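Glucose-6-phosphate isomerase (Chlamydia trachomatis D/UW-3/CX, PDB 6OTU) catalyses the reversible isomerization of glucose 6-phosphate to fructose 6-phosphate, and is seen here with glucose 6-phosphate bound. Local coordinates at residues D301-T306 with R310-L315; P400-G405 with E477-F482; E85-Q88 with I92-R95; E61-R66 with G321-N326. One frame throughout, in Å; residues are numbered along the deposited sequence.

In the fold
Contacts 1 and 4 are buried, while contacts 2 and 3 are only partly so; contact 2 lies nearest the middle of the chain, its centre about 9 Å from the chain's own centre. Contacts 1 and 4 share helix 313-327, one at its start and the other near its end, and both mix hydrogen bonds with apolar packing, contact 4 with a CH-pi contact on Trp323. Contact 2 sets a single ion pair between a strand and helix 466-487. Contact 3 is wholly apolar. Contact 1 touches two of the others: Asp301 OD1 pairs with His478 of contact 2, and Gln88 of contact 3 reaches the carbonyl of Asp301. Contact 2 also meets contact 4, through Pro400 against Asn324, and contact 3, through His478 against Met87.

Contact 1: D301-T306 with R310-L315; sequences DAHALT and RENLPL
Thr306 and Asn312 come closest along the backbone, their CA atoms 5.6 Å apart, where the type I turn His303-Thr306, at the end of segment 301-306, faces the start of helix 313-327. Asn312 does most of the joining. Its CG lies opposite the backbone N (chi1 -177°), which carries the amide across to the turn, and ND2 spends both hydrogens there. One bond, Asn312 ND2 to Thr306 O, is 2.8 Å and almost straight, and meets that oxygen in the carbonyl plane on a lone pair. The other, Asn312 ND2 to Ala304 O at 3.0 Å, arrives from above the carbonyl plane. Meanwhile Asn312 OD1 accepts from Leu315 N at 3.0 Å as the N-cap of the second helix, so three bonds fix the amide's rotation. His303 makes the third bond across the contact: NE2 takes the N-H of Leu313 at 2.9 Å, straight (174°) and close to the ring plane, which probably leaves the ring proton on ND1. Pro314 CD sits at the same ring's edge, and Pro314 CG packs on Ala304 CB at 3.8 Å. Thr306 turns its OG1 back to His303 O (2.7 Å) and lays CG2 against Glu311 O. Helix 466-487 backs the junction, with Phe475 touching Leu313 and Phe482 touching Leu315; strand 48-51 lies against His303 and Leu313, and helix 80-89 against Leu305.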
loop_
_atom_site.group_PDB
_atom_site.type_symbol
_atom_site.label_atom_id
_atom_site.label_comp_id
_atom_site.label_asym_id
_atom_site.label_seq_id
_atom_site.Cartn_x
_atom_site.Cartn_y
_atom_site.Cartn_z
ATOM N N ASP A 301 0.676 17.190 20.620
ATOM C CA ASP A 301 0.946 16.646 21.951
ATOM C C ASP A 301 0.183 17.413 23.025
ATOM O O ASP A 301 -0.440 16.814 23.907
ATOM C CB ASP A 301 2.443 16.687 22.264
ATOM C CG ASP A 301 3.279 15.840 21.310
ATOM O OD1 ASP A 301 2.705 15.023 20.554
ATOM O OD2 ASP A 301 4.517 16.021 21.307
ATOM N N ALA A 302 0.234 18.747 22.981
ATOM C CA ALA A 302 -0.480 19.513 23.995
ATOM C C ALA A 302 -1.990 19.388 23.814
ATOM O O ALA A 302 -2.733 19.273 24.796
ATOM C CB ALA A 302 -0.042 20.976 23.953
ATOM N N HIS A 303 -2.454 19.371 22.564
ATOM C CA HIS A 303 -3.888 19.338 22.299
ATOM C C HIS A 303 -4.510 18.006 22.706
ATOM O O HIS A 303 -5.691 17.970 23.077
ATOM C CB HIS A 303 -4.136 19.635 20.818
ATOM C CG HIS A 303 -5.505 19.256 20.333
ATOM N ND1 HIS A 303 -6.610 20.064 20.505
ATOM C CD2 HIS A 303 -5.937 18.169 19.652
ATOM C CE1 HIS A 303 -7.665 19.477 19.969
ATOM N NE2 HIS A 303 -7.284 18.323 19.449
ATOM N N ALA A 304 -3.729 16.912 22.663
ATOM C CA ALA A 304 -4.231 15.570 22.960
ATOM C C ALA A 304 -4.589 15.362 24.430
ATOM O O ALA A 304 -5.138 14.300 24.762
ATOM C CB ALA A 304 -3.207 14.513 22.548
ATOM N N LEU A 305 -4.280 16.328 25.309
ATOM C CA LEU A 305 -4.683 16.304 26.710
ATOM C C LEU A 305 -6.070 16.894 26.943
ATOM O O LEU A 305 -6.513 16.969 28.100
ATOM C CB LEU A 305 -3.676 17.073 27.584
ATOM C CG LEU A 305 -2.287 16.504 27.894
ATOM C CD1 LEU A 305 -2.322 14.995 28.135
ATOM C CD2 LEU A 305 -1.312 16.855 26.797
ATOM N N THR A 306 -6.745 17.333 25.887
ATOM C CA THR A 306 -8.076 17.912 26.004
ATOM C C THR A 306 -9.075 16.845 26.438
ATOM O O THR A 306 -9.252 15.850 25.733
ATOM C CB THR A 306 -8.491 18.531 24.671
ATOM O OG1 THR A 306 -7.550 19.551 24.309
ATOM C CG2 THR A 306 -9.904 19.122 24.746
ATOM N N ARG A 310 -15.096 15.099 22.052
ATOM C CA ARG A 310 -15.552 15.879 20.909
ATOM C C ARG A 310 -14.672 17.096 20.642
ATOM O O ARG A 310 -14.713 17.640 19.531
ATOM C CB ARG A 310 -17.018 16.293 21.098
ATOM C CG ARG A 310 -18.024 15.194 20.652
ATOM C CD ARG A 310 -19.500 15.628 20.723
ATOM N NE ARG A 310 -19.952 16.362 19.536
ATOM C CZ ARG A 310 -19.892 17.688 19.407
ATOM N NH1 ARG A 310 -19.398 18.435 20.389
ATOM N NH2 ARG A 310 -20.322 18.276 18.298
ATOM N N GLU A 311 -13.857 17.527 21.607
ATOM C CA GLU A 311 -12.958 18.657 21.392
ATOM C C GLU A 311 -11.492 18.246 21.207
ATOM O O GLU A 311 -10.611 19.101 21.330
ATOM C CB GLU A 311 -13.075 19.647 22.545
ATOM C CG GLU A 311 -14.436 20.284 22.659
ATOM C CD GLU A 311 -14.607 21.057 23.959
ATOM O OE1 GLU A 311 -13.605 21.241 24.699
ATOM O OE2 GLU A 311 -15.752 21.483 24.236
ATOM N N ASN A 312 -11.218 16.977 20.867
ATOM C CA ASN A 312 -9.868 16.401 20.895
ATOM C C ASN A 312 -9.676 15.545 19.637
ATOM O O ASN A 312 -10.296 14.484 19.504
ATOM C CB ASN A 312 -9.678 15.575 22.181
ATOM C CG ASN A 312 -8.267 14.980 22.335
ATOM O OD1 ASN A 312 -7.645 14.560 21.357
ATOM N ND2 ASN A 312 -7.792 14.881 23.587
ATOM N N LEU A 313 -8.813 15.994 18.714
ATOM C CA LEU A 313 -8.699 15.318 17.421
ATOM C C LEU A 313 -8.241 13.867 17.556
ATOM O O LEU A 313 -8.998 12.965 17.161
ATOM C CB LEU A 313 -7.806 16.150 16.492
ATOM C CG LEU A 313 -8.400 17.500 16.056
ATOM C CD1 LEU A 313 -7.330 18.410 15.531
ATOM C CD2 LEU A 313 -9.510 17.308 15.008
ATOM N N PRO A 314 -7.072 13.557 18.138
ATOM C CA PRO A 314 -6.670 12.144 18.199
ATOM C C PRO A 314 -7.576 11.282 19.067
ATOM O O PRO A 314 -7.762 10.099 18.754
ATOM C CB PRO A 314 -5.237 12.209 18.742
ATOM C CG PRO A 314 -5.153 13.480 19.464
ATOM C CD PRO A 314 -6.057 14.433 18.756
ATOM N N LEU A 315 -8.178 11.843 20.114
ATOM C CA LEU A 315 -9.074 11.064 20.960
ATOM C C LEU A 315 -10.376 10.730 20.237
ATOM O O LEU A 315 -10.891 9.616 20.363
ATOM C CB LEU A 315 -9.365 11.824 22.258
ATOM C CG LEU A 315 -10.157 10.996 23.272
ATOM C CD1 LEU A 315 -9.434 9.670 23.512
ATOM C CD2 LEU A 315 -10.350 11.757 24.576
#

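Contact 2: P400-G405 with E477-F482; sequences PVEFIG and EHKFAF
The carboxylate of Glu402 meets Lys479 through OE2, and beside the pair the ring of Phe480 presents its edge to a water lying in the ring plane. On the strand itself Val401 CG1 sits over the centre of one face of the Phe403 ring. The salt bridge joins side chains that come from opposite directions, each extended beyond CG. The lysine's CG lies opposite the backbone N (chi1 172°), which aims its long chain at the strand. The modelled gap of 2.4 Å between Glu402 OE2 and Lys479 NZ is too short for an ordinary hydrogen bond, so its exact length is doubtful. The water closes the pair into a ring: it donates to Glu402 OE1 at 3.1 Å and accepts from Lys479 NZ at 3.0 Å. Tyr476 OH also bonds to Glu402 OE1, so both carboxylate oxygens have polar partners. The positive charge facing Glu402 would be expected to favour its ionised form. Backbone bonds tie strand 401-406 to strands 332-337 and 456-461, and the bridge spans from this mixed sheet to helix 466-487, with Ser317 of helix 313-327 alongside the lysine.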
loop_
_atom_site.group_PDB
_atom_site.type_symbol
_atom_site.label_atom_id
_atom_site.label_comp_id
_atom_site.label_asym_id
_atom_site.label_seq_id
_atom_site.Cartn_x
_atom_site.Cartn_y
_atom_site.Cartn_z
ATOM N N PRO A 400 -14.333 1.172 6.404
ATOM C CA PRO A 400 -14.306 2.572 6.879
ATOM C C PRO A 400 -13.111 3.339 6.314
ATOM O O PRO A 400 -12.001 2.809 6.223
ATOM C CB PRO A 400 -14.191 2.434 8.405
ATOM C CG PRO A 400 -14.539 0.959 8.696
ATOM C CD PRO A 400 -14.190 0.179 7.480
ATOM N N VAL A 401 -13.336 4.601 5.947
ATOM C CA VAL A 401 -12.325 5.414 5.278
ATOM C C VAL A 401 -11.989 6.633 6.129
ATOM O O VAL A 401 -12.874 7.263 6.716
ATOM C CB VAL A 401 -12.783 5.859 3.867
ATOM C CG1 VAL A 401 -11.935 7.028 3.345
ATOM C CG2 VAL A 401 -12.704 4.718 2.903
ATOM N N GLU A 402 -10.709 6.971 6.166
ATOM C CA GLU A 402 -10.204 8.227 6.693
ATOM C C GLU A 402 -9.673 9.044 5.514
ATOM O O GLU A 402 -8.591 8.765 4.993
ATOM C CB GLU A 402 -9.124 7.981 7.747
ATOM C CG GLU A 402 -9.627 7.216 8.984
ATOM C CD GLU A 402 -8.531 6.913 10.006
ATOM O OE1 GLU A 402 -7.343 6.802 9.632
ATOM O OE2 GLU A 402 -8.861 6.789 11.200
ATOM N N PHE A 403 -10.435 10.054 5.100
ATOM C CA PHE A 403 -10.003 10.945 4.026
ATOM C C PHE A 403 -9.095 12.021 4.585
ATOM O O PHE A 403 -9.382 12.606 5.639
ATOM C CB PHE A 403 -11.201 11.631 3.349
ATOM C CG PHE A 403 -12.016 10.729 2.483
ATOM C CD1 PHE A 403 -11.500 10.233 1.290
ATOM C CD2 PHE A 403 -13.295 10.351 2.867
ATOM C CE1 PHE A 403 -12.252 9.380 0.484
ATOM C CE2 PHE A 403 -14.063 9.510 2.057
ATOM C CZ PHE A 403 -13.536 9.024 0.861
ATOM N N ILE A 404 -8.022 12.323 3.861
ATOM C CA ILE A 404 -7.159 13.440 4.222
ATOM C C ILE A 404 -7.028 14.363 3.024
ATOM O O ILE A 404 -6.654 13.912 1.937
ATOM C CB ILE A 404 -5.768 12.972 4.691
ATOM C CG1 ILE A 404 -5.915 11.874 5.748
ATOM C CG2 ILE A 404 -4.963 14.172 5.193
ATOM C CD1 ILE A 404 -4.624 11.501 6.469
ATOM N N GLY A 405 -7.295 15.655 3.229
ATOM C CA GLY A 405 -7.244 16.603 2.138
ATOM C C GLY A 405 -6.796 17.992 2.541
ATOM O O GLY A 405 -6.662 18.327 3.727
ATOM N N GLU A 477 0.047 9.248 15.808
ATOM C CA GLU A 477 0.738 8.645 16.946
ATOM C C GLU A 477 -0.184 8.585 18.157
ATOM O O GLU A 477 -0.295 7.548 18.811
ATOM C CB GLU A 477 2.023 9.416 17.279
ATOM C CG GLU A 477 3.087 9.302 16.189
ATOM C CD GLU A 477 4.388 10.007 16.533
ATOM O OE1 GLU A 477 4.424 10.786 17.524
ATOM O OE2 GLU A 477 5.389 9.763 15.817
ATOM N N HIS A 478 -0.901 9.676 18.435
ATOM C CA HIS A 478 -1.773 9.685 19.605
ATOM C C HIS A 478 -3.079 8.930 19.378
ATOM O O HIS A 478 -3.591 8.309 20.320
ATOM C CB HIS A 478 -2.028 11.128 20.033
ATOM C CG HIS A 478 -0.778 11.794 20.490
ATOM N ND1 HIS A 478 0.184 11.112 21.203
ATOM C CD2 HIS A 478 -0.289 13.036 20.284
ATOM C CE1 HIS A 478 1.198 11.922 21.449
ATOM N NE2 HIS A 478 0.934 13.096 20.906
ATOM N N LYS A 479 -3.623 8.959 18.155
ATOM C CA LYS A 479 -4.753 8.096 17.826
ATOM C C LYS A 479 -4.467 6.650 18.210
ATOM O O LYS A 479 -5.266 6.008 18.897
ATOM C CB LYS A 479 -5.088 8.169 16.332
ATOM C CG LYS A 479 -6.140 7.131 15.957
ATOM C CD LYS A 479 -6.311 6.950 14.471
ATOM C CE LYS A 479 -7.549 6.117 14.196
ATOM N NZ LYS A 479 -7.560 5.635 12.801
ATOM N N PHE A 480 -3.326 6.122 17.769
ATOM C CA PHE A 480 -3.024 4.717 18.027
ATOM C C PHE A 480 -2.751 4.477 19.508
ATOM O O PHE A 480 -3.155 3.445 20.060
ATOM C CB PHE A 480 -1.843 4.281 17.158
ATOM C CG PHE A 480 -2.113 4.411 15.678
ATOM C CD1 PHE A 480 -3.311 3.971 15.136
ATOM C CD2 PHE A 480 -1.177 4.977 14.829
ATOM C CE1 PHE A 480 -3.571 4.097 13.766
ATOM C CE2 PHE A 480 -1.431 5.100 13.457
ATOM C CZ PHE A 480 -2.619 4.662 12.931
ATOM N N ALA A 481 -2.089 5.434 20.170
ATOM C CA ALA A 481 -1.873 5.340 21.612
ATOM C C ALA A 481 -3.194 5.314 22.371
ATOM O O ALA A 481 -3.364 4.532 23.314
ATOM C CB ALA A 481 -1.004 6.510 22.095
ATOM N N PHE A 482 -4.137 6.182 21.988
ATOM C CA PHE A 482 -5.424 6.195 22.667
ATOM C C PHE A 482 -6.155 4.874 22.446
ATOM O O PHE A 482 -6.776 4.340 23.373
ATOM C CB PHE A 482 -6.271 7.381 22.200
ATOM C CG PHE A 482 -5.987 8.690 22.929
ATOM C CD1 PHE A 482 -5.959 8.746 24.316
ATOM C CD2 PHE A 482 -5.782 9.870 22.212
ATOM C CE1 PHE A 482 -5.715 9.943 24.983
ATOM C CE2 PHE A 482 -5.539 11.074 22.876
ATOM C CZ PHE A 482 -5.508 11.109 24.260
HETATM O O HOH W 1 -5.988 4.183 10.737
#

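Contact 3: E85-Q88 with I92-R95; sequences ECMQ and IMNR
The loop after helix 80-89 sends one side chain, Met93, back against Cys86 and Met87 of the helix. The contact is made by apolar atoms, without a hydrogen bond between the two segments. Met93 CG approaches Met87 close to its backbone, 3.8 Å from Met87 CA and 4.1 Å from Met87 CB. Its sulfur goes to the neighbouring residue, with Met93 SD 3.9 Å from Cys86 CB. This split follows from the shape of the methionine: the bend at chi2 (-69°) turns SD from the line of CB and CG toward Cys86, while CG stays by Met87. Met87 directs its own end elsewhere, toward Phe485 and His478 of helix 466-487. Phe485 touches Met93 too, so the two methionines share one aromatic neighbour. Asn94 follows directly, and its side chain is hydrogen-bonded to Glu102 through ND2 and to Asn490 through OD1. The result is a post-helix loop anchored to the helix it has just left by a single methionine, with Asn94 at the centre of an inverse gamma turn that redirects the chain.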
loop_
_atom_site.group_PDB
_atom_site.type_symbol
_atom_site.label_atom_id
_atom_site.label_comp_id
_atom_site.label_asym_id
_atom_site.label_seq_id
_atom_site.Cartn_x
_atom_site.Cartn_y
_atom_site.Cartn_z
ATOM N N GLU A 85 -1.315 11.526 29.790
ATOM C CA GLU A 85 -0.434 12.302 30.655
ATOM C C GLU A 85 0.719 11.447 31.148
ATOM O O GLU A 85 1.890 11.824 31.013
ATOM C CB GLU A 85 -1.202 12.853 31.849
ATOM C CG GLU A 85 -2.094 14.008 31.556
ATOM C CD GLU A 85 -2.658 14.595 32.829
ATOM O OE1 GLU A 85 -1.845 15.005 33.695
ATOM O OE2 GLU A 85 -3.905 14.626 32.968
ATOM N N CYS A 86 0.393 10.287 31.725
ATOM C CA CYS A 86 1.407 9.381 32.254
ATOM C C CYS A 86 2.476 9.095 31.207
ATOM O O CYS A 86 3.676 9.191 31.489
ATOM C CB CYS A 86 0.740 8.088 32.751
ATOM S SG CYS A 86 0.093 8.221 34.482
ATOM N N MET A 87 2.049 8.786 29.975
ATOM C CA MET A 87 2.990 8.557 28.881
ATOM C C MET A 87 3.875 9.776 28.660
ATOM O O MET A 87 5.114 9.672 28.638
ATOM C CB MET A 87 2.222 8.214 27.599
ATOM C CG MET A 87 3.098 7.750 26.453
ATOM S SD MET A 87 2.253 7.613 24.846
ATOM C CE MET A 87 2.251 9.335 24.309
ATOM N N GLN A 88 3.250 10.956 28.522
ATOM C CA GLN A 88 4.015 12.160 28.215
ATOM C C GLN A 88 4.877 12.609 29.388
ATOM O O GLN A 88 5.901 13.274 29.180
ATOM C CB GLN A 88 3.077 13.292 27.793
ATOM C CG GLN A 88 2.391 13.081 26.437
ATOM C CD GLN A 88 1.699 14.344 25.951
ATOM O OE1 GLN A 88 2.222 15.453 26.102
ATOM N NE2 GLN A 88 0.514 14.184 25.388
ATOM N N ILE A 92 6.260 4.438 33.265
ATOM C CA ILE A 92 6.618 3.171 32.623
ATOM C C ILE A 92 5.405 2.570 31.912
ATOM O O ILE A 92 4.699 1.724 32.472
ATOM C CB ILE A 92 7.194 2.177 33.651
ATOM C CG1 ILE A 92 8.267 2.853 34.509
ATOM C CG2 ILE A 92 7.752 0.947 32.949
ATOM C CD1 ILE A 92 9.585 3.059 33.779
ATOM N N MET A 93 5.166 2.974 30.665
ATOM C CA MET A 93 4.026 2.453 29.925
ATOM C C MET A 93 4.367 1.232 29.073
ATOM O O MET A 93 3.469 0.460 28.722
ATOM C CB MET A 93 3.427 3.557 29.040
ATOM C CG MET A 93 3.149 4.873 29.777
ATOM S SD MET A 93 1.792 4.768 30.976
ATOM C CE MET A 93 0.412 4.359 29.894
ATOM N N ASN A 94 5.631 1.027 28.737
ATOM C CA ASN A 94 6.037 -0.113 27.916
ATOM C C ASN A 94 6.372 -1.256 28.869
ATOM O O ASN A 94 7.522 -1.442 29.261
ATOM C CB ASN A 94 7.215 0.280 27.034
ATOM C CG ASN A 94 7.739 -0.858 26.204
ATOM O OD1 ASN A 94 7.146 -1.932 26.161
ATOM N ND2 ASN A 94 8.850 -0.620 25.509
ATOM N N ARG A 95 5.361 -2.025 29.269
ATOM C CA ARG A 95 5.635 -3.160 30.140
ATOM C C ARG A 95 4.434 -4.089 30.186
ATOM O O ARG A 95 3.295 -3.680 29.948
ATOM C CB ARG A 95 5.999 -2.711 31.556
ATOM C CG ARG A 95 4.856 -2.106 32.327
ATOM C CD ARG A 95 5.275 -1.868 33.779
ATOM N NE ARG A 95 5.673 -3.092 34.475
ATOM C CZ ARG A 95 5.045 -3.576 35.543
ATOM N NH1 ARG A 95 3.988 -2.936 36.032
ATOM N NH2 ARG A 95 5.476 -4.695 36.124
#

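Contact 4: E61-R66 with G321-N326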
loop_
_atom_site.group_PDB
_atom_site.type_symbol
_atom_site.label_atom_id
_atom_site.label_comp_id
_atom_site.label_asym_id
_atom_site.label_seq_id
_atom_site.Cartn_x
_atom_site.Cartn_y
_atom_site.Cartn_z
ATOM N N GLU A 61 -19.824 9.332 9.479
ATOM C CA GLU A 61 -19.689 8.137 10.310
ATOM C C GLU A 61 -21.058 7.762 10.862
ATOM O O GLU A 61 -21.921 8.620 11.056
ATOM C CB GLU A 61 -18.728 8.361 11.482
ATOM C CG GLU A 61 -17.319 8.792 11.108
ATOM C CD GLU A 61 -16.409 7.630 10.822
ATOM O OE1 GLU A 61 -16.871 6.467 10.904
ATOM O OE2 GLU A 61 -15.230 7.878 10.491
ATOM N N ARG A 62 -21.256 6.465 11.110
ATOM C CA ARG A 62 -22.539 5.952 11.602
ATOM C C ARG A 62 -22.630 6.144 13.118
ATOM O O ARG A 62 -22.658 5.195 13.907
ATOM C CB ARG A 62 -22.712 4.489 11.217
ATOM C CG ARG A 62 -22.729 4.243 9.719
ATOM C CD ARG A 62 -23.229 2.841 9.377
ATOM N NE ARG A 62 -24.675 2.711 9.513
ATOM C CZ ARG A 62 -25.345 1.591 9.266
ATOM N NH1 ARG A 62 -24.681 0.507 8.887
ATOM N NH2 ARG A 62 -26.669 1.547 9.403
ATOM N N VAL A 63 -22.680 7.412 13.523
ATOM C CA VAL A 63 -22.753 7.782 14.934
ATOM C C VAL A 63 -23.798 8.879 15.102
ATOM O O VAL A 63 -23.982 9.724 14.218
ATOM C CB VAL A 63 -21.376 8.230 15.478
ATOM C CG1 VAL A 63 -20.411 7.048 15.527
ATOM C CG2 VAL A 63 -20.792 9.361 14.636
ATOM N N ASP A 64 -24.510 8.840 16.226
ATOM C CA ASP A 64 -25.445 9.880 16.636
ATOM C C ASP A 64 -25.076 10.317 18.052
ATOM O O ASP A 64 -24.108 9.819 18.641
ATOM C CB ASP A 64 -26.902 9.396 16.543
ATOM C CG ASP A 64 -27.150 8.092 17.319
ATOM O OD1 ASP A 64 -26.320 7.738 18.179
ATOM O OD2 ASP A 64 -28.186 7.428 17.087
ATOM N N ASP A 65 -25.867 11.251 18.606
ATOM C CA ASP A 65 -25.502 11.877 19.877
ATOM C C ASP A 65 -25.441 10.860 21.019
ATOM O O ASP A 65 -24.561 10.941 21.887
ATOM C CB ASP A 65 -26.494 13.007 20.183
ATOM C CG ASP A 65 -26.297 14.207 19.261
ATOM O OD1 ASP A 65 -25.322 14.190 18.465
ATOM O OD2 ASP A 65 -27.092 15.160 19.323
ATOM N N ARG A 66 -26.372 9.900 21.035
ATOM C CA ARG A 66 -26.364 8.836 22.038
ATOM C C ARG A 66 -25.044 8.077 22.015
ATOM O O ARG A 66 -24.409 7.862 23.056
ATOM C CB ARG A 66 -27.537 7.886 21.771
ATOM C CG ARG A 66 -27.731 6.775 22.785
ATOM C CD ARG A 66 -29.095 6.076 22.641
ATOM N NE ARG A 66 -29.215 5.324 21.390
ATOM C CZ ARG A 66 -29.522 4.032 21.322
ATOM N NH1 ARG A 66 -29.737 3.347 22.440
ATOM N NH2 ARG A 66 -29.617 3.428 20.141
ATOM N N GLY A 321 -12.669 5.067 15.614
ATOM C CA GLY A 321 -12.083 3.819 15.129
ATOM C C GLY A 321 -12.520 2.621 15.953
ATOM O O GLY A 321 -12.819 1.557 15.408
ATOM N N VAL A 322 -12.576 2.789 17.280
ATOM C CA VAL A 322 -13.035 1.729 18.177
ATOM C C VAL A 322 -14.493 1.388 17.889
ATOM O O VAL A 322 -14.882 0.213 17.886
ATOM C CB VAL A 322 -12.829 2.159 19.646
ATOM C CG1 VAL A 322 -13.666 1.315 20.596
ATOM C CG2 VAL A 322 -11.352 2.146 20.023
ATOM N N TRP A 323 -15.316 2.415 17.632
ATOM C CA TRP A 323 -16.700 2.193 17.203
ATOM C C TRP A 323 -16.754 1.335 15.949
ATOM O O TRP A 323 -17.448 0.316 15.910
ATOM C CB TRP A 323 -17.399 3.533 16.974
ATOM C CG TRP A 323 -18.777 3.467 16.361
ATOM C CD1 TRP A 323 -19.132 3.862 15.097
ATOM C CD2 TRP A 323 -19.999 3.041 17.001
ATOM N NE1 TRP A 323 -20.479 3.690 14.907
ATOM C CE2 TRP A 323 -21.038 3.187 16.053
ATOM C CE3 TRP A 323 -20.309 2.536 18.274
ATOM C CZ2 TRP A 323 -22.366 2.837 16.332
ATOM C CZ3 TRP A 323 -21.638 2.189 18.553
ATOM C CH2 TRP A 323 -22.646 2.347 17.584
ATOM N N ASN A 324 -15.994 1.711 14.923
ATOM C CA ASN A 324 -16.004 0.936 13.689
ATOM C C ASN A 324 -15.420 -0.459 13.895
ATOM O O ASN A 324 -15.978 -1.450 13.414
ATOM C CB ASN A 324 -15.232 1.687 12.603
ATOM C CG ASN A 324 -16.048 2.811 11.969
ATOM O OD1 ASN A 324 -17.274 2.736 11.877
ATOM N ND2 ASN A 324 -15.363 3.858 11.531
ATOM N N ARG A 325 -14.308 -0.564 14.619
ATOM C CA ARG A 325 -13.601 -1.842 14.694
ATOM C C ARG A 325 -14.314 -2.833 15.612
ATOM O O ARG A 325 -14.670 -3.936 15.186
ATOM C CB ARG A 325 -12.157 -1.620 15.160
ATOM C CG ARG A 325 -11.370 -2.896 15.488
ATOM C CD ARG A 325 -11.169 -3.809 14.279
ATOM N NE ARG A 325 -9.948 -4.586 14.440
ATOM C CZ ARG A 325 -9.793 -5.874 14.127
ATOM N NH1 ARG A 325 -10.797 -6.587 13.635
ATOM N NH2 ARG A 325 -8.617 -6.452 14.321
ATOM N N ASN A 326 -14.522 -2.459 16.874
ATOM C CA ASN A 326 -15.094 -3.371 17.863
ATOM C C ASN A 326 -16.617 -3.362 17.891
ATOM O O ASN A 326 -17.231 -4.399 18.149
ATOM C CB ASN A 326 -14.572 -3.034 19.273
ATOM C CG ASN A 326 -13.043 -2.924 19.332
ATOM O OD1 ASN A 326 -12.485 -1.820 19.458
ATOM N ND2 ASN A 326 -12.365 -4.064 19.237
HETATM O O HOH W 2 -19.063 4.832 11.791
#
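Val63 CG1 lies over one face of the Trp323 indole, 3.6 Å from the centroid of the five-membered ring and 25° off its normal, a CH-pi contact displaced toward the rim of the ring system. The indole NE1 of Trp323 lies 2.8 Å from Arg62 O, but its N-H is turned well off that oxygen, at an angle of 125°, so the bond is weak. A second link lies beside it. Asn324 ND2 gives a hydrogen to Glu61 OE1 at 3.1 Å in a fairly straight bond, coming to the syn side of that oxygen, somewhat out of the carboxylate plane; the amide and carboxylate planes are 35° apart. Glu61 gets there by a bend at chi2. Both polar groups are then tied by one water, which donates to Glu61 OE1 (2.9 Å) and to Asn324 OD1 (2.8 Å) and accepts from Arg62 N (2.8 Å), and which also lies at the edge of the indole. Further out, Arg62 sends its guanidinium away, with NE bonded to Ile31 O, and Arg43 binds Val63 O. Leu23 of helix 18-26 packs on Trp323. The next residue after Asn324, Arg325, forms a salt bridge with Asp397 of the second subunit, so the same stretch of helix that holds the 61-66 segment also serves the dimer contact. The 61-66 segment is thus an inverse gamma turn centred on Arg62, followed by an N-cap at Asp64, OD1 to Cys67 N, that starts helix 65-77, all docked on the side of helix 313-327.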